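Local structure of probable acetyltransferase (2GE3) at residues H22-A27 against I70-I75; A27-R30 against S36-E39; P59-I64 against M107-D112; H120-S125 against I140-E145; A148-S153 against Y158-N163. The protein probably catalyses transfer of an acetyl group from bound acetyl coenzyme A to an acceptor, as a member of the GNAT acetyltransferase family. All blocks are in the same frame, centred on the assembly; numbering follows the deposited sequence.

How the contacts relate
Four of the five contacts reach one mixed sheet, and together they show how a GNAT fold is assembled around its cofactor. Contacts 1 and 2 share helix 18-29, and Trp72 CH2 of the first lies 3.9 Å from Val28 CB in the second. Strand pairing joins contact 1 to contact 3, with Ala63 N 2.8 Å from Gly71 O. Contact 3 meets contact 4 through Leu111 CD1 and Ile140 CG2, 3.5 Å apart. Contacts 4 and 5 share strand 143-153. Val28 of contact 2 and Ser125 of contact 4 both belong to the acetyl coenzyme A pocket. Contacts 1 and 5, centres about 23 Å apart, do not touch.

Contact 1 of 5, residues H22-A27 against I70-I75; sequences HRALDA and IGWCDI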
# COMPACT_ATOMS: atom_id res chain seq x y z
N HIS A 22 18.80 8.73 10.19
CA HIS A 22 19.11 7.57 9.40
C HIS A 22 19.72 6.49 10.26
O HIS A 22 19.46 5.30 10.00
CB HIS A 22 20.13 7.95 8.33
CG HIS A 22 20.77 6.79 7.64
ND1 HIS A 22 20.14 6.06 6.65
CD2 HIS A 22 22.01 6.24 7.77
CE1 HIS A 22 20.96 5.13 6.19
NE2 HIS A 22 22.10 5.19 6.87
N ARG A 23 20.57 6.88 11.23
CA ARG A 23 21.09 5.94 12.24
C ARG A 23 20.03 5.27 13.13
O ARG A 23 20.14 4.09 13.44
CB ARG A 23 22.14 6.60 13.13
CG ARG A 23 23.30 7.11 12.32
CD ARG A 23 24.49 7.54 13.18
NE ARG A 23 24.29 8.76 13.95
CZ ARG A 23 24.66 9.97 13.54
NH1 ARG A 23 25.20 10.15 12.33
NH2 ARG A 23 24.48 11.02 14.32
N ALA A 24 19.05 6.05 13.58
CA ALA A 24 17.88 5.61 14.37
C ALA A 24 17.07 4.59 13.59
O ALA A 24 16.76 3.53 14.07
CB ALA A 24 17.01 6.84 14.65
N LEU A 25 16.81 4.92 12.33
CA LEU A 25 16.04 4.11 11.45
C LEU A 25 16.82 2.81 11.15
O LEU A 25 16.29 1.68 11.11
CB LEU A 25 15.70 4.96 10.21
CG LEU A 25 14.93 4.40 9.04
CD1 LEU A 25 13.54 3.90 9.42
CD2 LEU A 25 14.79 5.47 7.97
N ASP A 26 18.11 2.96 10.97
CA ASP A 26 18.95 1.81 10.70
C ASP A 26 19.07 0.85 11.91
O ASP A 26 18.98 -0.38 11.74
CB ASP A 26 20.31 2.32 10.25
CG ASP A 26 21.11 1.25 9.58
OD1 ASP A 26 20.60 0.61 8.62
OD2 ASP A 26 22.22 1.02 10.09
N ALA A 27 19.27 1.41 13.11
CA ALA A 27 19.29 0.64 14.38
C ALA A 27 17.97 -0.14 14.62
O ALA A 27 18.00 -1.32 14.85
CB ALA A 27 19.58 1.56 15.56
N ILE A 70 16.35 9.89 18.86
CA ILE A 70 16.12 8.60 19.52
C ILE A 70 14.75 7.99 19.14
O ILE A 70 14.41 6.88 19.55
CB ILE A 70 16.36 8.70 21.06
CG1 ILE A 70 15.62 9.89 21.63
CG2 ILE A 70 17.81 8.97 21.42
CD1 ILE A 70 14.54 9.52 22.56
N GLY A 71 14.02 8.67 18.26
CA GLY A 71 12.71 8.23 17.89
C GLY A 71 12.14 9.15 16.83
O GLY A 71 12.62 10.23 16.70
N TRP A 72 11.13 8.67 16.09
CA TRP A 72 10.50 9.42 15.01
C TRP A 72 9.08 8.89 14.80
O TRP A 72 8.75 7.80 15.19
CB TRP A 72 11.27 9.29 13.72
CG TRP A 72 11.10 7.94 13.07
CD1 TRP A 72 10.19 7.61 12.08
CD2 TRP A 72 11.84 6.75 13.36
NE1 TRP A 72 10.38 6.32 11.71
CE2 TRP A 72 11.38 5.76 12.49
CE3 TRP A 72 12.90 6.45 14.27
CZ2 TRP A 72 11.88 4.42 12.50
CZ3 TRP A 72 13.44 5.10 14.26
CH2 TRP A 72 12.91 4.14 13.41
N CYS A 73 8.25 9.71 14.19
CA CYS A 73 6.95 9.30 13.81
C CYS A 73 6.69 10.12 12.57
O CYS A 73 6.89 11.33 12.56
CB CYS A 73 5.95 9.58 14.98
SG CYS A 73 4.22 9.16 14.65
N ASP A 74 6.16 9.49 11.53
CA ASP A 74 5.89 10.25 10.34
C ASP A 74 4.65 9.78 9.56
O ASP A 74 4.17 8.65 9.71
CB ASP A 74 7.12 10.45 9.46
CG ASP A 74 7.79 9.15 8.98
OD1 ASP A 74 7.10 8.11 8.76
OD2 ASP A 74 9.05 9.19 8.77
N ILE A 75 4.09 10.72 8.80
CA ILE A 75 2.88 10.38 8.03
C ILE A 75 3.17 10.70 6.55
O ILE A 75 3.45 11.86 6.22
CB ILE A 75 1.55 11.02 8.62
CG1 ILE A 75 1.27 10.47 10.03
CG2 ILE A 75 0.29 10.74 7.71
CD1 ILE A 75 0.06 11.07 10.82
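Ala24 is the first residue of segment 22-27 to meet the indole of Trp72, and it does so with both side chain and backbone. Its CB lies 4.0 Å from Trp72 CZ3, while its carbonyl O approaches the same ring carbon to 3.7 Å. One residue further along helix 18-29, Leu25 meets the same six-membered ring further round, at CZ2 and CH2. Its CG stands anti to the backbone N (chi1 177°), and the branch ending in CD1 comes to 3.5 Å from Trp72 CZ2, obliquely to the ring. Leu25 CB sits 4.3 Å above the indole plane near the rim, and the two side chains cross at about a right angle. Asp26 points away from the strand, and its OD1 accepts a hydrogen bond from Ala40 N.

On the strand, Trp72 follows a classic beta bulge in which Ile70 and Gly71 both face Ala63. Trp72 raises its ring toward helix 18-29, where Phe21 also meets it edge-to-face. Cys73 and Ile75 instead touch helix 102-117, so this strand is packed on both faces. Apart from the Ala24 carbonyl, the contact is one of hydrocarbon and aromatic surface. Its hold therefore comes from burial and shape rather than from directed bonds, and it joins helix 18-29 to the sheet, with the Trp72 side chain about 7 Å from acetyl coenzyme A.

Contact 2 of 5, residues A27-R30 against S36-E39; sequences AVSR and SFLE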
# COMPACT_ATOMS: atom_id res chain seq x y z
N ALA A 27 19.27 1.41 13.11
CA ALA A 27 19.29 0.64 14.38
C ALA A 27 17.97 -0.14 14.62
O ALA A 27 18.00 -1.32 14.85
CB ALA A 27 19.58 1.56 15.56
N VAL A 28 16.82 0.51 14.55
CA VAL A 28 15.54 -0.17 14.75
C VAL A 28 15.20 -1.20 13.64
O VAL A 28 14.64 -2.30 13.93
CB VAL A 28 14.38 0.87 14.96
CG1 VAL A 28 13.05 0.22 15.06
CG2 VAL A 28 14.65 1.82 16.22
N SER A 29 15.52 -0.88 12.38
CA SER A 29 15.20 -1.80 11.22
C SER A 29 16.00 -3.10 11.38
O SER A 29 15.45 -4.23 11.14
CB SER A 29 15.51 -1.19 9.87
OG SER A 29 14.86 0.06 9.75
N ARG A 30 17.24 -2.92 11.80
CA ARG A 30 18.23 -4.05 11.88
C ARG A 30 17.98 -5.06 13.00
O ARG A 30 18.58 -6.12 13.06
CB ARG A 30 19.68 -3.54 11.88
CG ARG A 30 20.12 -2.97 10.50
CD ARG A 30 21.62 -2.56 10.44
NE ARG A 30 22.14 -2.28 11.76
CZ ARG A 30 23.40 -2.45 12.17
NH1 ARG A 30 24.33 -2.97 11.36
NH2 ARG A 30 23.73 -2.14 13.42
N SER A 36 8.94 -2.99 8.50
CA SER A 36 8.85 -3.71 7.22
C SER A 36 10.07 -3.62 6.31
O SER A 36 10.13 -4.28 5.26
CB SER A 36 7.63 -3.25 6.39
OG SER A 36 7.91 -2.01 5.74
N PHE A 37 11.01 -2.76 6.66
CA PHE A 37 12.31 -2.83 6.02
C PHE A 37 13.32 -3.37 7.05
O PHE A 37 13.13 -3.22 8.27
CB PHE A 37 12.68 -1.47 5.39
CG PHE A 37 12.44 -0.35 6.27
CD1 PHE A 37 11.17 -0.02 6.66
CD2 PHE A 37 13.50 0.36 6.78
CE1 PHE A 37 10.95 1.02 7.50
CE2 PHE A 37 13.30 1.38 7.63
CZ PHE A 37 12.01 1.73 7.98
N LEU A 38 14.33 -4.09 6.56
CA LEU A 38 15.23 -4.85 7.41
C LEU A 38 16.54 -4.04 7.60
O LEU A 38 17.41 -4.39 8.41
CB LEU A 38 15.49 -6.24 6.84
CG LEU A 38 14.24 -7.16 6.71
CD1 LEU A 38 14.54 -8.44 6.02
CD2 LEU A 38 13.62 -7.47 8.11
N GLU A 39 16.59 -2.90 6.94
CA GLU A 39 17.77 -2.07 6.93
C GLU A 39 17.32 -0.70 6.49
O GLU A 39 16.39 -0.62 5.66
CB GLU A 39 18.67 -2.63 5.82
CG GLU A 39 20.10 -2.52 6.09
CD GLU A 39 20.85 -2.87 4.84
OE1 GLU A 39 21.48 -1.95 4.26
OE2 GLU A 39 20.77 -4.05 4.42
O HOH W 1 12.82 -4.82 10.62
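The Phe37 ring meets Ser29 obliquely: the hydroxyl OG comes to 2.9 Å from Phe37 CE2, a very close approach. In the plane of the ring, at its edge, lie Ser36 OG and the carbonyl carbon of Glu39, both from the loop that carries the phenyl. Ser29 OG stands anti to its own carbonyl carbon (chi1 -54°), which turns it back along the helix to a hydrogen bond with Leu25 O. The hydroxyl thus has its polar partner within the helix while lying against an aromatic ring.

Between the backbones a water bridges the gap, 2.7 Å from Ser29 O and 2.9 Å from Phe37 O. Nearby, Arg30 CA makes a CA-H...O contact with Leu38 O at 3.6 Å, and Ser29 CB packs 3.6 Å from Glu39 N. The second subunit also reaches the loop: its Arg80 packs on Phe37, and its Thr82 hydrogen-bonds Ser36 O. The arrangement is the connection from helix 18-29 to helix 43-55, folding back against the last part of the first helix. In GNAT enzymes this region commonly borders the acceptor site; here Val28, on the same turn, touches acetyl coenzyme A.

Contact 3 of 5, residues P59-I64 against M107-D112; sequences PQFVAI and MRRTLD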
# COMPACT_ATOMS: atom_id res chain seq x y z
N PRO A 59 3.71 15.57 7.82
CA PRO A 59 4.03 15.53 9.27
C PRO A 59 5.15 14.54 9.56
O PRO A 59 5.09 13.40 9.09
CB PRO A 59 2.72 15.08 9.93
CG PRO A 59 1.67 15.15 8.87
CD PRO A 59 2.31 15.21 7.52
N GLN A 60 6.23 15.02 10.18
CA GLN A 60 7.34 14.20 10.45
C GLN A 60 8.06 14.75 11.66
O GLN A 60 8.57 15.85 11.64
CB GLN A 60 8.27 14.09 9.25
CG GLN A 60 9.50 13.18 9.50
CD GLN A 60 10.26 12.93 8.16
OE1 GLN A 60 10.39 13.85 7.30
NE2 GLN A 60 10.68 11.67 7.95
N PHE A 61 8.06 13.98 12.74
CA PHE A 61 8.54 14.47 14.03
C PHE A 61 9.66 13.60 14.54
O PHE A 61 9.66 12.38 14.31
CB PHE A 61 7.36 14.49 15.03
CG PHE A 61 6.38 15.61 14.78
CD1 PHE A 61 5.44 15.53 13.74
CD2 PHE A 61 6.48 16.78 15.50
CE1 PHE A 61 4.60 16.67 13.44
CE2 PHE A 61 5.66 17.86 15.23
CZ PHE A 61 4.73 17.81 14.19
N VAL A 62 10.61 14.22 15.26
CA VAL A 62 11.73 13.45 15.84
C VAL A 62 11.73 13.63 17.33
O VAL A 62 11.30 14.66 17.81
CB VAL A 62 13.07 13.76 15.18
CG1 VAL A 62 13.07 13.08 13.84
CG2 VAL A 62 13.36 15.33 15.16
N ALA A 63 12.13 12.58 18.05
CA ALA A 63 12.39 12.79 19.46
C ALA A 63 13.88 12.90 19.64
O ALA A 63 14.63 12.01 19.24
CB ALA A 63 11.80 11.71 20.31
N ILE A 64 14.28 13.95 20.34
CA ILE A 64 15.66 14.33 20.48
C ILE A 64 16.13 14.21 21.95
O ILE A 64 15.48 14.79 22.89
CB ILE A 64 15.89 15.79 19.94
CG1 ILE A 64 16.20 15.67 18.46
CG2 ILE A 64 17.17 16.42 20.54
CD1 ILE A 64 15.20 16.01 17.78
N MSE A 107 3.19 10.28 18.65
CA MSE A 107 1.96 10.08 17.90
C MSE A 107 0.97 11.22 18.01
O MSE A 107 0.49 11.66 17.01
CB MSE A 107 1.23 8.83 18.36
CG MSE A 107 0.52 8.05 17.21
SE MSE A 107 0.54 6.09 17.77
CE MSE A 107 2.17 6.40 18.62
N ARG A 108 0.67 11.70 19.23
CA ARG A 108 -0.19 12.86 19.42
C ARG A 108 0.19 14.10 18.64
O ARG A 108 -0.70 14.81 18.12
CB ARG A 108 -0.33 13.19 20.92
CG ARG A 108 -0.91 12.03 21.63
CD ARG A 108 -1.77 12.28 22.79
NE ARG A 108 -1.34 11.41 23.86
CZ ARG A 108 -1.97 10.35 24.36
NH1 ARG A 108 -3.22 9.88 23.90
NH2 ARG A 108 -1.31 9.79 25.38
N ARG A 109 1.48 14.43 18.67
CA ARG A 109 1.97 15.58 17.92
C ARG A 109 1.82 15.35 16.42
O ARG A 109 1.50 16.28 15.65
CB ARG A 109 3.45 15.84 18.22
CG ARG A 109 3.69 16.48 19.66
CD ARG A 109 3.10 17.96 19.66
NE ARG A 109 3.87 18.85 18.77
CZ ARG A 109 5.10 19.32 19.06
NH1 ARG A 109 5.74 18.93 20.19
NH2 ARG A 109 5.73 20.13 18.22
N THR A 110 2.14 14.14 15.99
CA THR A 110 2.17 13.80 14.56
C THR A 110 0.74 13.76 14.00
O THR A 110 0.52 14.26 12.92
CB THR A 110 2.97 12.50 14.30
OG1 THR A 110 4.29 12.64 14.85
CG2 THR A 110 3.08 12.14 12.72
N LEU A 111 -0.21 13.19 14.73
CA LEU A 111 -1.64 13.20 14.35
C LEU A 111 -2.27 14.56 14.36
O LEU A 111 -3.15 14.90 13.51
CB LEU A 111 -2.44 12.26 15.28
CG LEU A 111 -2.13 10.73 15.11
CD1 LEU A 111 -2.81 9.97 16.21
CD2 LEU A 111 -2.64 10.17 13.70
N ASP A 112 -1.91 15.36 15.37
CA ASP A 112 -2.41 16.68 15.36
C ASP A 112 -1.90 17.47 14.12
O ASP A 112 -2.70 18.13 13.43
CB ASP A 112 -2.12 17.38 16.66
CG ASP A 112 -3.39 18.15 17.15
OD1 ASP A 112 -4.45 17.50 17.56
OD2 ASP A 112 -3.32 19.38 17.04
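Packing of a helix against a sheet is the element seen here: Pro59, just before strand 60-65, and Phe61 within it rest on Arg109 and Thr110 of helix 102-117, the helix that in GNAT folds follows the pyrophosphate-binding loop. Phe61 carries most of the contact. One face of its ring is covered by the helix, with Arg109 CB 4.1 Å and Thr110 N 4.2 Å above the plane, both toward the rim. Thr110 OG1 comes to 3.3 Å from Phe61 CD1 as the two side chains slide past each other in opposite directions. That hydroxyl also hydrogen-bonds Leu106 O one turn back, so its polar need is met inside the helix.

Arg109 is folded at chi2 (-68°) and chi3 (-67°), and this curl brings NH2 to 3.8 Å from Phe61 CE2. Guanidinium and phenyl planes stand 72° apart, far from a flat stack, and NH1 makes a weak hydrogen bond to Ile10 O. Pro59 adds its CB, 3.8 Å from Thr110 O and 4.1 Å from Thr110 CG2.

Around this core, Pro59 and Phe61 also touch Ala113 of the same helix, while Thr110 packs on Cys73 and Ile75 of the adjoining strand 68-77. The selenomethionine Met107 and Leu111 instead turn to Ile140 of helix 131-140, so helix 102-117 packs against the sheet on one side and helix 131-140 on another.

Contact 4 of 5, residues H120-S125 against I140-E145; sequences HRIELS and IGFAHE. With ACO (acetyl coenzyme *a), chain E.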
# COMPACT_ATOMS: atom_id res chain seq x y z
N HIS A 120 -7.82 13.27 6.28
CA HIS A 120 -9.04 12.68 6.87
C HIS A 120 -8.73 11.33 7.59
O HIS A 120 -9.28 11.00 8.70
CB HIS A 120 -10.13 12.53 5.71
CG HIS A 120 -11.36 11.78 6.11
ND1 HIS A 120 -12.38 12.34 6.84
CD2 HIS A 120 -11.75 10.51 5.83
CE1 HIS A 120 -13.35 11.46 7.00
NE2 HIS A 120 -13.00 10.35 6.38
N ARG A 121 -7.87 10.57 6.92
CA ARG A 121 -7.61 9.16 7.26
C ARG A 121 -6.12 8.85 7.42
O ARG A 121 -5.32 9.22 6.57
CB ARG A 121 -8.33 8.24 6.28
CG ARG A 121 -8.07 6.73 6.49
CD ARG A 121 -8.75 6.02 5.33
NE ARG A 121 -8.13 4.70 5.30
CZ ARG A 121 -8.49 3.69 6.10
NH1 ARG A 121 -9.55 3.80 6.95
NH2 ARG A 121 -7.80 2.58 6.07
N ILE A 122 -5.77 8.36 8.61
CA ILE A 122 -4.46 7.84 8.93
C ILE A 122 -4.48 6.29 9.08
O ILE A 122 -5.23 5.75 9.83
CB ILE A 122 -3.77 8.48 10.13
CG1 ILE A 122 -3.87 9.99 10.13
CG2 ILE A 122 -2.27 7.99 10.19
CD1 ILE A 122 -3.38 10.70 8.79
N GLU A 123 -3.64 5.60 8.30
CA GLU A 123 -3.64 4.15 8.30
C GLU A 123 -2.24 3.62 8.56
O GLU A 123 -1.27 4.35 8.44
CB GLU A 123 -4.28 3.60 6.99
CG GLU A 123 -3.40 3.61 5.81
CD GLU A 123 -4.13 3.30 4.40
OE1 GLU A 123 -3.37 2.74 3.58
OE2 GLU A 123 -5.37 3.55 4.13
N LEU A 124 -2.19 2.39 9.06
CA LEU A 124 -0.97 1.70 9.49
C LEU A 124 -1.17 0.21 9.40
O LEU A 124 -2.31 -0.32 9.37
CB LEU A 124 -0.51 2.16 10.90
CG LEU A 124 -1.32 1.95 12.16
CD1 LEU A 124 -1.36 0.40 12.61
CD2 LEU A 124 -0.80 2.87 13.24
N SER A 125 -0.05 -0.48 9.25
CA SER A 125 0.00 -1.94 9.33
C SER A 125 0.94 -2.33 10.45
O SER A 125 1.98 -1.73 10.56
CB SER A 125 0.58 -2.45 8.03
OG SER A 125 -0.55 -2.47 7.12
N ILE A 140 -4.12 5.20 21.63
CA ILE A 140 -4.24 6.47 20.92
C ILE A 140 -5.61 6.61 20.23
O ILE A 140 -6.01 7.71 19.99
CB ILE A 140 -3.12 6.59 19.86
CG1 ILE A 140 -1.73 6.65 20.53
CG2 ILE A 140 -3.33 7.82 18.96
CD1 ILE A 140 -1.49 7.71 21.55
N GLY A 141 -6.31 5.50 19.89
CA GLY A 141 -7.63 5.55 19.31
C GLY A 141 -7.68 5.00 17.85
O GLY A 141 -8.68 5.17 17.17
N PHE A 142 -6.65 4.25 17.39
CA PHE A 142 -6.76 3.53 16.11
C PHE A 142 -7.78 2.39 16.25
O PHE A 142 -7.86 1.81 17.28
CB PHE A 142 -5.43 2.99 15.62
CG PHE A 142 -4.57 4.04 15.02
CD1 PHE A 142 -3.87 4.94 15.83
CD2 PHE A 142 -4.42 4.12 13.63
CE1 PHE A 142 -3.04 5.91 15.27
CE2 PHE A 142 -3.60 5.11 13.05
CZ PHE A 142 -2.88 5.99 13.86
N ALA A 143 -8.59 2.17 15.23
CA ALA A 143 -9.50 1.08 15.12
C ALA A 143 -8.85 -0.05 14.30
O ALA A 143 -8.17 0.19 13.25
CB ALA A 143 -10.83 1.57 14.43
N HIS A 144 -9.13 -1.29 14.72
CA HIS A 144 -8.80 -2.40 13.89
C HIS A 144 -9.67 -2.47 12.67
O HIS A 144 -10.91 -2.36 12.76
CB HIS A 144 -8.95 -3.73 14.73
CG HIS A 144 -7.88 -3.88 15.79
ND1 HIS A 144 -6.63 -4.36 15.50
CD2 HIS A 144 -7.87 -3.59 17.11
CE1 HIS A 144 -5.91 -4.42 16.60
NE2 HIS A 144 -6.63 -3.91 17.59
N GLU A 145 -9.05 -2.79 11.54
CA GLU A 145 -9.75 -2.82 10.26
C GLU A 145 -9.64 -4.13 9.57
O GLU A 145 -10.33 -4.28 8.60
CB GLU A 145 -9.25 -1.76 9.28
CG GLU A 145 -9.73 -0.37 9.70
CD GLU A 145 -9.62 0.63 8.54
OE1 GLU A 145 -10.50 1.51 8.45
OE2 GLU A 145 -8.63 0.50 7.74
N1A ACO E . 2.09 -6.05 25.64
C2A ACO E . 1.00 -5.32 25.83
N3A ACO E . 1.08 -4.01 26.10
C4A ACO E . 2.29 -3.40 26.22
C5A ACO E . 3.51 -4.12 26.00
C6A ACO E . 3.36 -5.54 25.70
N6A ACO E . 4.55 -6.25 25.47
N7A ACO E . 4.58 -3.26 26.23
C8A ACO E . 4.10 -2.05 26.51
N9A ACO E . 2.74 -2.15 26.53
C1B ACO E . 1.86 -1.04 26.76
C2B ACO E . 2.28 -0.06 27.84
O2B ACO E . 1.64 -0.52 29.05
C3B ACO E . 1.65 1.19 27.20
O3B ACO E . 0.22 1.09 27.33
P3B ACO E . -0.68 1.65 28.58
O7A ACO E . -0.42 0.88 29.87
O8A ACO E . -2.04 1.29 27.97
O9A ACO E . -0.18 3.04 28.81
C4B ACO E . 1.87 1.06 25.69
O4B ACO E . 1.89 -0.35 25.48
C5B ACO E . 3.25 1.63 25.26
O5B ACO E . 3.15 3.05 25.25
P1A ACO E . 4.34 4.02 25.06
O1A ACO E . 3.67 5.28 24.64
O2A ACO E . 5.06 3.79 26.37
O3A ACO E . 5.08 3.31 23.80
P2A ACO E . 6.55 3.45 23.28
O4A ACO E . 7.32 4.67 23.67
O5A ACO E . 7.16 2.12 23.63
O6A ACO E . 6.28 3.54 21.66
CBP ACO E . 6.51 1.89 19.87
CCP ACO E . 5.63 2.43 21.01
CDP ACO E . 5.82 0.59 19.33
CEP ACO E . 6.69 2.92 18.75
CAP ACO E . 8.00 1.61 20.32
OAP ACO E . 7.90 0.67 21.37
C9P ACO E . 8.98 1.04 19.33
O9P ACO E . 9.66 1.80 18.64
N8P ACO E . 9.11 -0.30 19.24
C7P ACO E . 10.00 -0.85 18.18
C6P ACO E . 9.61 -0.44 16.77
C5P ACO E . 8.16 -0.55 16.38
O5P ACO E . 7.42 -1.46 16.76
N4P ACO E . 7.72 0.38 15.52
C3P ACO E . 6.30 0.60 15.31
C2P ACO E . 5.72 -0.60 14.60
S1P ACO E . 6.33 -0.68 12.94
C ACO E . 4.79 -1.29 12.72
O ACO E . 3.95 -0.98 13.52
CH3 ACO E . 4.58 -2.10 11.47
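With CG anti to the backbone N (chi1 177°) and the chain extended as far as NE, Arg121 reaches out to Glu145, whose own extended chain arrives from the opposite direction. The guanidinium grips the carboxylate end-on through two nearly straight bonds, NH1 to Glu145 OE1 at 2.9 Å and NH2 to OE2 at 2.8 Å. The planes are 17° apart, and both oxygens are met on the syn side. Glu123 OE2 accepts from Arg121 NE (3.2 Å) and NH2, which fixes the guanidinium's rotation, with one carboxylate at its end and one at its flank. The linkage is a beta-alpha-beta crossover: strand 121-127, which carries the cofactor-pocket residue Ser125, leads through helix 131-140, ended by a Schellman motif at Gly141, to strand 143-153, with strand 158-167 lying between. Phe142, just past that turn, lays one ring face against Leu124, whose CD2 stands 3.8 Å from the centroid in a CH-pi contact. Ile122 O lies 3.7 Å from Phe142 CE2. Glu145 OE1 has another salt-bridge partner, Arg149 of the second subunit.

Contact 5 of 5, residues A148-S153 against Y158-N163; sequences ARDAVS and YIDSLN
Strands 151-153 and 158-163 run antiparallel at 148°, with Ala148-Ser161 and Val152-Ile159 as hydrogen-bonded pairs and a register shift of two between them. Ala148 N bonds Ser161 O at 2.6 Å, and Ile159 N bonds Val152 O at 2.8 Å. The shift is taken up by a type II turn from Ala148 to Ala151 and a classic bulge, where Ala151 and Val152 both face Ile159. Asp160 serves the looped-out residues: OD1 receives Asp150 N from above the carboxylate plane at 3.0 Å, while OD2 takes Arg149 NE at 3.2 Å on the syn side but well out of that plane (34°), at the guanidinium edge. This is the C-terminal beta hairpin of the GNAT fold, and its bulged strand, outermost within this chain, faces the second subunit. Asp150 crosses Tyr158, placing OD1 3.4 Å from Tyr158 CB, with carboxylate and ring 22° from parallel. His120 of the second subunit hydrogen-bonds Asp150 OD2 and stacks on the Tyr158 ring. Opposite Ser153 and Tyr158, Val152 and Ile159 share a sheet face with Ala148 and Ser161; Val152 CB lies 3.8 Å from Ile159 CB.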
# COMPACT_ATOMS: atom_id res chain seq x y z
N ALA A 148 -4.31 -9.37 7.98
CA ALA A 148 -3.78 -9.93 6.75
C ALA A 148 -2.97 -11.22 7.01
O ALA A 148 -1.95 -11.13 7.57
CB ALA A 148 -2.91 -8.83 6.05
N ARG A 149 -3.41 -12.41 6.55
CA ARG A 149 -2.77 -13.66 6.92
C ARG A 149 -1.48 -13.88 6.14
O ARG A 149 -1.51 -13.79 4.93
CB ARG A 149 -3.69 -14.90 6.67
CG ARG A 149 -5.17 -14.67 7.09
CD ARG A 149 -5.42 -14.84 8.65
NE ARG A 149 -4.63 -15.91 9.31
CZ ARG A 149 -4.90 -17.24 9.32
NH1 ARG A 149 -5.98 -17.77 8.73
NH2 ARG A 149 -4.09 -18.06 9.97
N ASP A 150 -0.41 -14.25 6.82
CA ASP A 150 0.87 -14.47 6.13
C ASP A 150 1.35 -13.27 5.27
O ASP A 150 1.91 -13.45 4.24
CB ASP A 150 0.80 -15.70 5.21
CG ASP A 150 0.61 -17.03 5.96
OD1 ASP A 150 0.66 -16.98 7.24
OD2 ASP A 150 0.41 -18.11 5.23
N ALA A 151 1.11 -12.07 5.70
CA ALA A 151 1.39 -10.90 4.85
C ALA A 151 2.88 -10.50 4.93
O ALA A 151 3.36 -9.80 4.07
CB ALA A 151 0.50 -9.72 5.20
N VAL A 152 3.60 -11.02 5.93
CA VAL A 152 4.99 -10.60 6.29
C VAL A 152 5.80 -11.90 6.32
O VAL A 152 5.31 -12.93 6.75
CB VAL A 152 5.02 -9.79 7.66
CG1 VAL A 152 6.48 -9.53 8.18
CG2 VAL A 152 4.37 -8.45 7.53
N SER A 153 6.99 -11.89 5.78
CA SER A 153 7.86 -13.08 5.91
C SER A 153 9.20 -12.49 6.35
O SER A 153 9.64 -11.49 5.76
CB SER A 153 8.02 -13.76 4.56
OG SER A 153 8.81 -14.91 4.62
N TYR A 158 6.36 -16.87 8.17
CA TYR A 158 5.18 -16.01 7.92
C TYR A 158 4.57 -15.40 9.18
O TYR A 158 4.27 -16.12 10.12
CB TYR A 158 4.06 -16.78 7.19
CG TYR A 158 4.44 -17.23 5.81
CD1 TYR A 158 4.36 -18.56 5.45
CD2 TYR A 158 4.94 -16.32 4.86
CE1 TYR A 158 4.78 -18.99 4.19
CE2 TYR A 158 5.31 -16.75 3.57
CZ TYR A 158 5.24 -18.06 3.25
OH TYR A 158 5.67 -18.47 1.99
N ILE A 159 4.33 -14.10 9.13
CA ILE A 159 3.68 -13.28 10.18
C ILE A 159 2.39 -12.66 9.60
O ILE A 159 2.37 -12.14 8.49
CB ILE A 159 4.63 -12.07 10.67
CG1 ILE A 159 6.08 -12.48 10.85
CG2 ILE A 159 4.17 -11.43 11.96
CD1 ILE A 159 6.22 -13.71 11.60
N ASP A 160 1.33 -12.71 10.38
CA ASP A 160 0.16 -11.88 10.12
C ASP A 160 0.41 -10.41 10.37
O ASP A 160 1.20 -9.97 11.23
CB ASP A 160 -0.99 -12.38 10.99
CG ASP A 160 -1.47 -13.79 10.57
OD1 ASP A 160 -0.81 -14.45 9.75
OD2 ASP A 160 -2.50 -14.27 11.06
N SER A 161 -0.31 -9.63 9.63
CA SER A 161 -0.24 -8.18 9.82
C SER A 161 -1.67 -7.71 10.16
O SER A 161 -2.63 -8.27 9.67
CB SER A 161 0.24 -7.50 8.52
OG SER A 161 0.90 -6.33 8.88
N LEU A 162 -1.81 -6.72 11.01
CA LEU A 162 -3.10 -6.12 11.34
C LEU A 162 -3.15 -4.78 10.74
O LEU A 162 -2.21 -3.97 10.90
CB LEU A 162 -3.29 -5.95 12.85
CG LEU A 162 -3.14 -7.24 13.69
CD1 LEU A 162 -3.42 -7.01 15.19
CD2 LEU A 162 -3.96 -8.45 13.15
N ASN A 163 -4.26 -4.51 10.10
CA ASN A 163 -4.49 -3.14 9.56
C ASN A 163 -5.32 -2.35 10.49
O ASN A 163 -6.30 -2.85 10.98
CB ASN A 163 -5.25 -3.21 8.23
CG ASN A 163 -4.40 -3.83 7.18
OD1 ASN A 163 -3.33 -3.35 6.98
ND2 ASN A 163 -4.81 -4.97 6.60